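Local coordinates for protein arylamine n-acetyltransferase (Mycobacterium smegmatis, PDB 1W5R) that transfers an acetyl group from acetyl-CoA to arylamines in its natural form, and is captured here as an active-site variant, at residues A[10-15]-A[19-24]; A[26-31]-A[82-87]; A[97-102]-A[107-112]; A[204-207]-A[211-214]. The protein carries 1 engineered substitution. All blocks are in the same frame, centred on the assembly; numbering follows the deposited sequence.

Interaction 1 of 4, residues A[10-15]-A[19-24]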
# COMPACT_ATOMS: atom_id res chain seq x y z
N GLY A 10 28.93 19.11 5.18
CA GLY A 10 27.69 18.81 5.88
C GLY A 10 26.61 18.40 4.89
O GLY A 10 25.93 17.38 5.09
N TYR A 11 26.47 19.17 3.81
CA TYR A 11 25.45 18.86 2.79
C TYR A 11 25.71 17.52 2.11
O TYR A 11 24.80 16.71 1.97
CB TYR A 11 25.34 19.96 1.74
CG TYR A 11 24.41 19.59 0.59
CD1 TYR A 11 23.02 19.74 0.71
CD2 TYR A 11 24.92 19.08 -0.60
CE1 TYR A 11 22.18 19.38 -0.33
CE2 TYR A 11 24.09 18.73 -1.65
CZ TYR A 11 22.72 18.90 -1.52
OH TYR A 11 21.90 18.55 -2.58
N LEU A 12 26.96 17.29 1.72
CA LEU A 12 27.33 16.07 1.02
C LEU A 12 27.10 14.84 1.88
O LEU A 12 26.61 13.83 1.39
CB LEU A 12 28.77 16.15 0.50
CG LEU A 12 28.98 17.23 -0.56
CD1 LEU A 12 30.48 17.52 -0.72
CD2 LEU A 12 28.34 16.89 -1.91
N THR A 13 27.46 14.92 3.16
CA THR A 13 27.16 13.86 4.13
C THR A 13 25.65 13.62 4.28
O THR A 13 25.19 12.47 4.28
CB THR A 13 27.78 14.16 5.51
OG1 THR A 13 29.20 14.26 5.37
CG2 THR A 13 27.44 13.06 6.52
N ARG A 14 24.89 14.71 4.38
CA ARG A 14 23.44 14.66 4.47
C ARG A 14 22.82 13.86 3.33
O ARG A 14 21.88 13.10 3.53
CB ARG A 14 22.88 16.09 4.49
CG ARG A 14 21.35 16.19 4.57
CD ARG A 14 20.85 15.94 5.97
NE ARG A 14 19.46 16.40 6.10
CZ ARG A 14 18.41 15.60 6.28
NH1 ARG A 14 18.56 14.28 6.36
NH2 ARG A 14 17.20 16.13 6.37
N ILE A 15 23.36 14.05 2.12
CA ILE A 15 22.82 13.37 0.93
C ILE A 15 23.54 12.07 0.56
O ILE A 15 23.22 11.43 -0.44
CB ILE A 15 22.66 14.31 -0.29
CG1 ILE A 15 24.01 14.75 -0.86
CG2 ILE A 15 21.78 15.53 0.09
CD1 ILE A 15 23.93 15.39 -2.25
N GLY A 19 33.57 13.70 -0.41
CA GLY A 19 34.57 14.41 -1.21
C GLY A 19 33.96 15.47 -2.10
O GLY A 19 32.74 15.50 -2.31
N ARG A 20 34.81 16.35 -2.62
CA ARG A 20 34.39 17.43 -3.50
C ARG A 20 34.11 16.89 -4.91
O ARG A 20 35.05 16.50 -5.61
CB ARG A 20 35.48 18.51 -3.56
CG ARG A 20 35.07 19.83 -4.21
CD ARG A 20 34.66 20.86 -3.17
NE ARG A 20 34.43 22.17 -3.78
CZ ARG A 20 34.03 23.25 -3.11
NH1 ARG A 20 33.81 23.19 -1.80
NH2 ARG A 20 33.84 24.40 -3.76
N PRO A 21 32.83 16.85 -5.32
CA PRO A 21 32.56 16.47 -6.71
C PRO A 21 32.82 17.63 -7.68
O PRO A 21 32.73 18.79 -7.30
CB PRO A 21 31.08 16.09 -6.69
CG PRO A 21 30.50 16.89 -5.59
CD PRO A 21 31.59 17.13 -4.58
N ARG A 22 33.16 17.29 -8.93
CA ARG A 22 33.47 18.26 -9.97
C ARG A 22 32.17 18.83 -10.56
O ARG A 22 31.15 18.14 -10.57
CB ARG A 22 34.27 17.60 -11.09
CG ARG A 22 35.43 18.43 -11.64
CD ARG A 22 35.41 18.54 -13.17
NE ARG A 22 35.17 17.25 -13.83
CZ ARG A 22 34.97 17.10 -15.14
NH1 ARG A 22 34.98 18.14 -15.95
NH2 ARG A 22 34.76 15.89 -15.64
N PRO A 23 32.19 20.09 -11.04
CA PRO A 23 31.02 20.67 -11.71
C PRO A 23 30.81 20.18 -13.15
O PRO A 23 30.99 20.95 -14.10
CB PRO A 23 31.31 22.18 -11.68
CG PRO A 23 32.80 22.26 -11.69
CD PRO A 23 33.30 21.07 -10.92
N ASP A 24 30.41 18.93 -13.29
CA ASP A 24 30.09 18.37 -14.60
C ASP A 24 28.70 17.74 -14.59
O ASP A 24 28.05 17.65 -13.54
CB ASP A 24 31.18 17.37 -15.03
CG ASP A 24 31.41 16.26 -14.01
OD1 ASP A 24 30.44 15.77 -13.40
OD2 ASP A 24 32.57 15.84 -13.81
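Leu12, on the N-terminal helix 8-14, meets Gly19 and Pro21, and the contact lies where helix 8-14 gives way to the loop before helix 25-38. One branch of the leucine does the touching. Its CG stands anti to the carbonyl carbon (chi1 -65°), and its CD1 methyl extends toward the loop. This CD1 lies 3.4 Å from Gly19 O. It also meets Pro21 CD at 4.0 Å, the two side chains reaching toward each other tip to tip. No hydrogen bond crosses between 10-15 and 19-24, and only 101 Å² is buried between them. Next to Leu12 in the helix, Tyr11 is buried and packs against helices 25-38, 57-66 and 73-87, and its OH is hydrogen-bonded to His35. These helices form the helical N-terminal part of the arylamine N-acetyltransferase fold. The loop ends at the start of helix 25-38. Pro23 is the centre of an inverse gamma turn, closed by a weak bond from Asp24 N to Arg22 O of 2.9 Å. Asp24 is the N-cap residue, and its OD1 accepts from Thr27 N. Its other oxygen, OD2, forms a salt bridge with Arg22 NH2 at 2.9 Å. Asp24 CB lies 3.8 Å above the centre of the Arg22 guanidinium plane.

Interaction 2 of 4, residues A[26-31]-A[82-87]; sequences GTLHAI and YVLEEL
Leu28 and Ile31 of helix 25-38 meet Leu84 and Leu87 of helix 73-87. The two short helical segments run nearly antiparallel, at 153°, with their axes 12.2 Å apart. The gap is wide, so the backbones stay well separated and methyl groups span it. The clearest fit is a bump in a fork. Leu28 CD1 sits at the split end of Leu84, 3.7 Å from Leu84 CD1 and 3.8 Å from Leu84 CD2. The two leucines cross at about a right angle. Leu28 gets there because its CG is anti to the backbone N (chi1 -169°), which carries its end nearer the other helix than its CB bond alone would suggest. Ile31 CD1 fills the neighbouring hollow, between Leu84 and Leu87. It meets Leu87 CD1 tip to tip at 3.5 Å. It passes Leu84 in the opposite direction, with Ile31 CD1 and Leu84 CD2 at 4.2 Å. Leu84 CD2 therefore touches both Leu28 CD1 and Ile31 CD1. Tyr11 of helix 8-14 packs on both Ile31 and Val83, and Pro141 lies against Leu28. All four touching residues are buried in the helical part of the fold. Every contact is between carbon atoms and no hydrogen bond crosses. The two helices are thus joined here by methyl contacts and the hydrophobic effect, without directional bonds.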
# COMPACT_ATOMS: atom_id res chain seq x y z
N GLY A 26 27.66 14.60 -15.03
CA GLY A 26 27.57 13.39 -14.20
C GLY A 26 27.32 13.69 -12.73
O GLY A 26 26.50 13.04 -12.08
N THR A 27 28.00 14.71 -12.22
CA THR A 27 27.84 15.14 -10.83
C THR A 27 26.43 15.69 -10.61
O THR A 27 25.81 15.41 -9.59
CB THR A 27 28.88 16.20 -10.44
OG1 THR A 27 30.18 15.61 -10.47
CG2 THR A 27 28.61 16.75 -9.03
N LEU A 28 25.94 16.47 -11.58
CA LEU A 28 24.60 17.06 -11.47
C LEU A 28 23.55 15.96 -11.32
O LEU A 28 22.67 16.04 -10.45
CB LEU A 28 24.30 17.96 -12.66
CG LEU A 28 23.04 18.84 -12.56
CD1 LEU A 28 23.10 19.79 -11.36
CD2 LEU A 28 22.87 19.61 -13.85
N HIS A 29 23.65 14.92 -12.14
CA HIS A 29 22.75 13.76 -12.01
C HIS A 29 22.87 13.08 -10.64
O HIS A 29 21.87 12.76 -9.99
CB HIS A 29 23.03 12.74 -13.13
CG HIS A 29 22.49 13.14 -14.46
ND1 HIS A 29 21.26 12.71 -14.92
CD2 HIS A 29 23.00 13.93 -15.44
CE1 HIS A 29 21.04 13.22 -16.12
NE2 HIS A 29 22.08 13.95 -16.46
N ALA A 30 24.10 12.85 -10.19
CA ALA A 30 24.33 12.17 -8.92
C ALA A 30 23.79 12.95 -7.74
O ALA A 30 23.18 12.38 -6.83
CB ALA A 30 25.82 11.86 -8.73
N ILE A 31 24.01 14.27 -7.75
CA ILE A 31 23.54 15.12 -6.65
C ILE A 31 22.01 15.17 -6.59
O ILE A 31 21.44 15.02 -5.52
CB ILE A 31 24.15 16.53 -6.73
CG1 ILE A 31 25.64 16.48 -6.38
CG2 ILE A 31 23.41 17.51 -5.79
CD1 ILE A 31 26.32 17.83 -6.37
N TYR A 82 22.63 27.08 -3.84
CA TYR A 82 23.88 27.48 -3.18
C TYR A 82 24.94 26.40 -3.34
O TYR A 82 26.10 26.71 -3.64
CB TYR A 82 23.65 27.74 -1.69
CG TYR A 82 22.77 28.94 -1.40
CD1 TYR A 82 21.56 28.80 -0.69
CD2 TYR A 82 23.14 30.22 -1.83
CE1 TYR A 82 20.75 29.92 -0.43
CE2 TYR A 82 22.35 31.33 -1.57
CZ TYR A 82 21.16 31.18 -0.87
OH TYR A 82 20.37 32.27 -0.61
N VAL A 83 24.54 25.15 -3.17
CA VAL A 83 25.47 24.03 -3.28
C VAL A 83 26.08 23.97 -4.67
O VAL A 83 27.31 23.85 -4.81
CB VAL A 83 24.79 22.67 -2.94
CG1 VAL A 83 25.68 21.52 -3.35
CG2 VAL A 83 24.48 22.61 -1.47
N LEU A 84 25.24 24.07 -5.70
CA LEU A 84 25.73 23.95 -7.07
C LEU A 84 26.67 25.09 -7.45
O LEU A 84 27.70 24.86 -8.10
CB LEU A 84 24.60 23.80 -8.08
CG LEU A 84 23.75 22.54 -7.94
CD1 LEU A 84 22.62 22.60 -8.93
CD2 LEU A 84 24.53 21.21 -8.08
N GLU A 85 26.31 26.31 -7.04
CA GLU A 85 27.17 27.49 -7.19
C GLU A 85 28.54 27.28 -6.57
O GLU A 85 29.58 27.59 -7.19
CB GLU A 85 26.54 28.68 -6.49
CG GLU A 85 25.52 29.37 -7.30
CD GLU A 85 25.15 30.72 -6.72
OE1 GLU A 85 25.05 30.87 -5.47
OE2 GLU A 85 24.93 31.62 -7.54
N GLU A 86 28.54 26.77 -5.34
CA GLU A 86 29.78 26.58 -4.60
C GLU A 86 30.67 25.59 -5.34
O GLU A 86 31.89 25.78 -5.41
CB GLU A 86 29.50 26.14 -3.16
CG GLU A 86 30.74 25.88 -2.29
CD GLU A 86 31.62 27.11 -2.08
OE1 GLU A 86 31.16 28.26 -2.26
OE2 GLU A 86 32.80 26.91 -1.71
N LEU A 87 30.05 24.57 -5.93
CA LEU A 87 30.78 23.53 -6.64
C LEU A 87 31.32 23.95 -8.01
O LEU A 87 32.17 23.26 -8.57
CB LEU A 87 29.93 22.25 -6.76
CG LEU A 87 29.72 21.44 -5.47
CD1 LEU A 87 28.70 20.32 -5.66
CD2 LEU A 87 31.02 20.84 -4.95

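Interaction 3 of 4, residues A[97-102]-A[107-112]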
# COMPACT_ATOMS: atom_id res chain seq x y z
N ARG A 97 4.50 29.15 -11.53
CA ARG A 97 3.11 29.08 -11.08
C ARG A 97 2.67 27.63 -11.20
O ARG A 97 2.90 27.01 -12.25
CB ARG A 97 2.21 29.94 -11.98
CG ARG A 97 2.67 31.39 -12.14
CD ARG A 97 1.72 32.17 -13.03
NE ARG A 97 2.28 33.47 -13.38
CZ ARG A 97 2.15 34.56 -12.63
NH1 ARG A 97 1.45 34.54 -11.50
NH2 ARG A 97 2.70 35.70 -13.03
N VAL A 98 2.05 27.09 -10.15
CA VAL A 98 1.68 25.67 -10.16
C VAL A 98 0.32 25.50 -10.80
O VAL A 98 -0.68 26.09 -10.38
CB VAL A 98 1.74 25.06 -8.72
CG1 VAL A 98 1.27 23.58 -8.72
CG2 VAL A 98 3.14 25.18 -8.15
N VAL A 99 0.27 24.65 -11.84
CA VAL A 99 -0.97 24.43 -12.57
C VAL A 99 -1.46 22.99 -12.40
O VAL A 99 -2.44 22.58 -13.05
CB VAL A 99 -0.81 24.76 -14.08
CG1 VAL A 99 -0.44 26.23 -14.29
CG2 VAL A 99 0.22 23.84 -14.74
N TRP A 100 -0.80 22.24 -11.53
CA TRP A 100 -1.11 20.83 -11.36
C TRP A 100 -2.58 20.59 -11.00
O TRP A 100 -3.08 21.12 -10.01
CB TRP A 100 -0.17 20.19 -10.34
CG TRP A 100 -0.05 18.71 -10.56
CD1 TRP A 100 -0.42 18.02 -11.68
CD2 TRP A 100 0.49 17.75 -9.65
NE1 TRP A 100 -0.16 16.68 -11.52
CE2 TRP A 100 0.40 16.49 -10.28
CE3 TRP A 100 1.04 17.83 -8.36
CZ2 TRP A 100 0.83 15.31 -9.67
CZ3 TRP A 100 1.47 16.65 -7.75
CH2 TRP A 100 1.37 15.41 -8.40
N MET A 101 -3.25 19.80 -11.84
CA MET A 101 -4.66 19.41 -11.66
C MET A 101 -5.64 20.58 -11.68
O MET A 101 -6.80 20.43 -11.28
CB MET A 101 -4.84 18.57 -10.39
CG MET A 101 -4.09 17.24 -10.40
SD MET A 101 -4.56 16.19 -11.80
CE MET A 101 -6.24 15.73 -11.35
N ARG A 102 -5.19 21.74 -12.15
CA ARG A 102 -6.05 22.90 -12.27
C ARG A 102 -6.89 22.81 -13.53
O ARG A 102 -6.40 22.34 -14.57
CB ARG A 102 -5.24 24.20 -12.30
CG ARG A 102 -4.93 24.78 -10.93
CD ARG A 102 -4.92 26.31 -11.01
NE ARG A 102 -4.94 26.93 -9.69
CZ ARG A 102 -5.48 28.11 -9.41
NH1 ARG A 102 -6.09 28.82 -10.35
NH2 ARG A 102 -5.42 28.59 -8.17
N PRO A 107 -8.39 30.51 -12.68
CA PRO A 107 -7.67 31.79 -12.65
C PRO A 107 -6.16 31.54 -12.63
O PRO A 107 -5.71 30.49 -12.18
CB PRO A 107 -8.11 32.42 -11.32
CG PRO A 107 -9.33 31.66 -10.88
CD PRO A 107 -9.22 30.30 -11.48
N LEU A 108 -5.40 32.51 -13.12
CA LEU A 108 -3.94 32.43 -13.10
C LEU A 108 -3.44 32.19 -11.66
O LEU A 108 -3.79 32.94 -10.75
CB LEU A 108 -3.33 33.72 -13.66
CG LEU A 108 -1.83 33.75 -13.88
CD1 LEU A 108 -1.43 32.97 -15.12
CD2 LEU A 108 -1.34 35.18 -13.97
N PRO A 109 -2.62 31.15 -11.46
CA PRO A 109 -2.10 30.94 -10.09
C PRO A 109 -1.02 31.95 -9.71
O PRO A 109 -0.35 32.51 -10.58
CB PRO A 109 -1.48 29.53 -10.14
CG PRO A 109 -1.88 28.96 -11.48
CD PRO A 109 -2.14 30.12 -12.39
N ALA A 110 -0.83 32.16 -8.41
CA ALA A 110 0.30 32.92 -7.90
C ALA A 110 1.63 32.26 -8.25
O ALA A 110 1.68 31.05 -8.53
CB ALA A 110 0.19 33.08 -6.38
N GLN A 111 2.70 33.06 -8.23
CA GLN A 111 4.05 32.52 -8.34
C GLN A 111 4.38 31.92 -6.97
O GLN A 111 4.62 32.65 -6.00
CB GLN A 111 5.06 33.60 -8.72
CG GLN A 111 4.89 34.15 -10.12
CD GLN A 111 5.87 35.26 -10.38
OE1 GLN A 111 7.09 35.06 -10.26
NE2 GLN A 111 5.37 36.44 -10.73
N THR A 112 4.35 30.59 -6.90
CA THR A 112 4.58 29.89 -5.63
C THR A 112 5.68 28.84 -5.73
O THR A 112 5.94 28.10 -4.77
CB THR A 112 3.32 29.17 -5.15
OG1 THR A 112 3.00 28.12 -6.06
CG2 THR A 112 2.14 30.13 -5.01
O HOH W 1 1.04 28.53 -7.88
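Arg97 starts with CG anti to the carbonyl carbon (chi1 -54°) and then runs extended to NE, which carries its guanidinium alongside Pro109 and in between Leu108 and Gln111. Leu108 CD2 lies 3.7 Å above the centre of one face of the Arg97 guanidinium. Gln111 CG lies 3.6 Å from the plane over the opposite face. At the edge, Arg97 NH1 donates to Pro109 O at 2.9 Å. That bond is fairly straight (159° at the hydrogen) and lies in the carbonyl plane and close to the guanidinium plane. The faces and the bond together limit rotation of the group. The amide of Gln111 is turned 68° from the guanidinium plane, and its OE1 is hydrogen-bonded to Ser95. The two segments are the ends of strands 90-98 and 111-119, neighbours in the large antiparallel sheet, where they splay into the connecting loop of a beta hairpin. Here a water takes up backbone groups of both ends. It accepts from Val98 N at 2.9 Å and donates to Ala110 O at 2.7 Å. It is also hydrogen-bonded to Thr112 OG1, at 2.7 Å. Close by, Arg97 CA makes a CA-H...O contact of 3.5 Å with Ala110 O. Beyond the strand, a type II turn runs from Val99 to Arg102. Val99 CG1 and the Arg102 side chain both lie against the ring of Pro109, whose CG lies over one face of the Arg102 guanidinium, toward its rim. Thr112 O accepts from NE2 of Gln73, the engineered residue that replaces the catalytic cysteine.

Interaction 4 of 4, residues A[204-207]-A[211-214]; sequences GSHF and LTVA
His206 and Phe207 lie in the short, weakly bonded helix about 206-209, and the chain then turns back so that Thr212 begins strand 212-216 beside them, with the CA atoms of Phe207 and Leu211 6.8 Å apart. The motif is an N-capped helical turn leading into a strand of the five-stranded antiparallel sheet. Ser205 is the N-cap: its OG accepts from Phe207 N at 3.1 Å, with 149° at the hydrogen. The same OG is also hydrogen-bonded to Val199 O. The two aromatic side chains lie together. The edge of the His206 ring faces Phe207, and His206 ND1 stands 3.8 Å above the Phe207 plane, toward the rim. The His206 side chain crosses Thr212 at about a right angle, Phe207 at a slant. His206 has CG anti to the backbone N (chi1 -169°), which brings its CE1 to 3.9 Å from Thr212 OG1. These are loose van der Waals contacts, and no hydrogen bond crosses between 204-207 and 211-214. The Thr212 hydroxyl is instead hydrogen-bonded to Arg225 NH1, which also binds His206 O. Asn43 links the two segments in a similar way, donating to Phe207 O and accepting from Thr212 N. Phe41 meets the Phe207 ring. Thr212 turns OG1 anti to its carbonyl carbon (chi1 -64°). This puts Thr212 OG1 3.9 Å from Phe207 CE2. That same Phe207 CE2 lies 4.0 Å from Thr212 CB.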
# COMPACT_ATOMS: atom_id res chain seq x y z
N GLY A 204 -5.17 30.45 3.13
CA GLY A 204 -5.71 29.56 2.09
C GLY A 204 -4.66 28.75 1.35
O GLY A 204 -5.00 27.95 0.47
N SER A 205 -3.39 28.94 1.70
CA SER A 205 -2.32 28.20 1.05
C SER A 205 -2.43 26.70 1.33
O SER A 205 -2.64 26.29 2.47
CB SER A 205 -0.95 28.71 1.51
OG SER A 205 0.09 27.83 1.10
N HIS A 206 -2.24 25.92 0.27
CA HIS A 206 -2.17 24.45 0.36
C HIS A 206 -1.18 24.00 1.44
O HIS A 206 -1.37 22.96 2.09
CB HIS A 206 -1.76 23.87 -1.00
CG HIS A 206 -1.90 22.38 -1.10
ND1 HIS A 206 -0.83 21.52 -1.22
CD2 HIS A 206 -3.01 21.60 -1.12
CE1 HIS A 206 -1.27 20.28 -1.31
NE2 HIS A 206 -2.59 20.30 -1.24
N PHE A 207 -0.12 24.79 1.63
CA PHE A 207 0.93 24.43 2.58
C PHE A 207 0.75 25.02 3.98
O PHE A 207 1.60 24.83 4.84
CB PHE A 207 2.32 24.70 1.99
CG PHE A 207 2.57 23.90 0.76
CD1 PHE A 207 2.60 24.52 -0.49
CD2 PHE A 207 2.68 22.51 0.84
CE1 PHE A 207 2.78 23.76 -1.66
CE2 PHE A 207 2.87 21.74 -0.33
CZ PHE A 207 2.91 22.37 -1.57
N LEU A 211 -0.91 19.03 5.61
CA LEU A 211 0.42 18.48 5.77
C LEU A 211 0.83 17.73 4.51
O LEU A 211 0.11 16.81 4.08
CB LEU A 211 0.40 17.48 6.93
CG LEU A 211 1.63 16.59 7.10
CD1 LEU A 211 2.78 17.38 7.67
CD2 LEU A 211 1.33 15.39 7.99
N THR A 212 1.97 18.10 3.92
CA THR A 212 2.53 17.36 2.78
C THR A 212 3.96 16.97 3.11
O THR A 212 4.78 17.83 3.49
CB THR A 212 2.55 18.19 1.49
OG1 THR A 212 1.21 18.50 1.10
CG2 THR A 212 3.24 17.42 0.35
N VAL A 213 4.25 15.68 2.99
CA VAL A 213 5.60 15.15 3.20
C VAL A 213 5.91 14.22 2.04
O VAL A 213 5.06 13.43 1.63
CB VAL A 213 5.72 14.41 4.57
CG1 VAL A 213 7.16 13.98 4.83
CG2 VAL A 213 5.25 15.30 5.71
N ALA A 214 7.12 14.30 1.48
CA ALA A 214 7.42 13.44 0.34
C ALA A 214 8.89 13.08 0.27
O ALA A 214 9.74 13.78 0.84
CB ALA A 214 6.96 14.08 -0.98

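Overall arrangement
The four contacts follow one another along the chain without overlap. Interactions 1 and 2 are neighbours in the helical part, with centres about 7 Å apart. They touch through Arg22 O and Thr27 OG1, and through a long, weak ion pair between Arg20 and Glu86. Interactions 3 and 4 lie across the centre of the chain, with centres about 14 Å apart, and 27 to 33 Å from the centres of the first pair. Interaction 3 joins two strands of the eight-stranded sheet, while interaction 4 leads into the five-stranded sheet. Helix 73-87 starts at the engineered Gln73 and contributes its far end to interaction 2. It thus connects the active-site region, near interaction 3, with the N-terminal helices.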